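PDB 3NKL: UDP-D-quinovosamine 4-dehydrogenase from Vibrio fischeri, which probably acts as an oxidoreductase and lyase on a nucleotide sugar, this chain being a Rossmann-like domain of a longer membrane protein. Local coordinates for residues B[12-15]-B[16-20]. Residues are numbered along the deposited sequence; the frame is centred on the assembly and turned at random.
Sequences AGSA and GLQLA. With SO4 (sulfate ion), chain C.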
loop_
_atom_site.group_PDB
_atom_site.type_symbol
_atom_site.label_atom_id
_atom_site.label_comp_id
_atom_site.label_asym_id
_atom_site.label_seq_id
_atom_site.Cartn_x
_atom_site.Cartn_y
_atom_site.Cartn_z
ATOM N N ALA B 12 2.423 -2.842 6.155
ATOM C CA ALA B 12 1.553 -2.129 7.089
ATOM C C ALA B 12 0.742 -1.024 6.414
ATOM O O ALA B 12 0.456 0.013 7.023
ATOM C CB ALA B 12 2.364 -1.559 8.267
ATOM N N GLY B 13 0.365 -1.255 5.160
ATOM C CA GLY B 13 -0.495 -0.324 4.442
ATOM C C GLY B 13 -1.921 -0.820 4.577
ATOM O O GLY B 13 -2.201 -1.705 5.385
ATOM N N SER B 14 -2.828 -0.277 3.771
ATOM C CA SER B 14 -4.227 -0.684 3.851
ATOM C C SER B 14 -4.462 -2.186 3.661
ATOM O O SER B 14 -5.408 -2.726 4.224
ATOM C CB SER B 14 -5.088 0.103 2.857
ATOM O OG SER B 14 -4.791 -0.286 1.515
ATOM N N ALA B 15 -3.650 -2.859 2.850
ATOM C CA ALA B 15 -3.853 -4.298 2.643
ATOM C C ALA B 15 -3.521 -5.076 3.891
ATOM O O ALA B 15 -4.296 -5.930 4.301
ATOM C CB ALA B 15 -3.018 -4.828 1.445
ATOM N N GLY B 16 -2.371 -4.792 4.493
ATOM C CA GLY B 16 -1.938 -5.515 5.687
ATOM C C GLY B 16 -2.870 -5.276 6.869
ATOM O O GLY B 16 -3.126 -6.159 7.695
ATOM N N LEU B 17 -3.407 -4.070 6.936
ATOM C CA LEU B 17 -4.342 -3.726 7.989
ATOM C C LEU B 17 -5.618 -4.533 7.846
ATOM O O LEU B 17 -6.149 -5.033 8.833
ATOM C CB LEU B 17 -4.660 -2.230 7.965
ATOM C CG LEU B 17 -5.667 -1.808 9.034
ATOM C CD1 LEU B 17 -5.153 -2.224 10.403
ATOM C CD2 LEU B 17 -5.929 -0.307 8.984
ATOM N N GLN B 18 -6.131 -4.646 6.625
ATOM C CA GLN B 18 -7.329 -5.450 6.410
ATOM C C GLN B 18 -7.058 -6.912 6.710
ATOM O O GLN B 18 -7.877 -7.591 7.335
ATOM C CB GLN B 18 -7.834 -5.308 4.977
ATOM C CG GLN B 18 -8.310 -3.931 4.625
ATOM C CD GLN B 18 -8.787 -3.892 3.198
ATOM O OE1 GLN B 18 -9.851 -4.424 2.888
ATOM N NE2 GLN B 18 -7.981 -3.316 2.310
ATOM N N LEU B 19 -5.901 -7.407 6.278
ATOM C CA LEU B 19 -5.550 -8.785 6.621
ATOM C C LEU B 19 -5.537 -8.983 8.123
ATOM O O LEU B 19 -6.087 -9.967 8.639
ATOM C CB LEU B 19 -4.196 -9.174 6.033
ATOM C CG LEU B 19 -3.701 -10.595 6.328
ATOM C CD1 LEU B 19 -4.605 -11.630 5.690
ATOM C CD2 LEU B 19 -2.266 -10.742 5.798
ATOM N N ALA B 20 -4.907 -8.070 8.844
ATOM C CA ALA B 20 -4.796 -8.255 10.286
ATOM C C ALA B 20 -6.189 -8.363 10.922
ATOM O O ALA B 20 -6.370 -9.091 11.885
ATOM C CB ALA B 20 -3.976 -7.143 10.929
HETATM S S SO4 C . -1.871 1.801 0.913
HETATM O O1 SO4 C . -2.035 2.023 2.356
HETATM O O2 SO4 C . -1.420 3.070 0.314
HETATM O O3 SO4 C . -0.841 0.807 0.665
HETATM O O4 SO4 C . -3.133 1.416 0.283
HETATM O O HOH W 1 0.012 -3.436 3.323
#
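Leu-19 N donates to Ala-15 O at 2.9 Å in a nearly straight bond. Two residues earlier, Leu-17 N gives the same i to i+4 bond to Gly-13 O, meeting it almost head-on at 3.1 Å and closing the first turn.

The start of the helix also grips a sulfate, probably from the crystallisation liquor. Ser-14 N donates to its O1 and Ser-14 OG to its O4 (2.7 Å); a chi1 of 70° sets the hydroxyl on the same side as the amide. Ser-14 and Ala-15 of the second subunit bind the ion too. Gly-13, at the N-cap, has no CB, which lets an anion come close, as at a phosphate site. A water accepts from both Gly-13 N and Gly-16 N, bridging loop and helix.

Ser-14 O takes two N-H groups of Gln-18, from N at 3.2 Å and from NE2 at 3.3 Å. The two donors come from opposite faces of the carbonyl plane, and neither lies on a lone pair. A chi1 of -65° keeps Gln-18 CG beside its backbone N and near Ser-14 O; the chain then runs extended, and chi3 (73°) turns NE2 to that oxygen, which lies close to the amide plane.

Beyond the polar core, the Ala-15 side chain touches Pro-74 in a neighbouring loop. Leu-19 and Ala-20 pack on Ile-9 of strand 5-10, whereas Leu-17 and Gln-18 lie against Val-105 of the second subunit. A CB on Gly-16 would point towards Ala-12 N and Gly-13 O, so glycine allows the helix to begin close against the turn. Gly-13 and Gly-16, together with Gly-11, match a GxGxxG pattern, consistent with the dinucleotide-binding turn of a Rossmann fold, where the first strand passes into a helix whose N-terminus faces an anion.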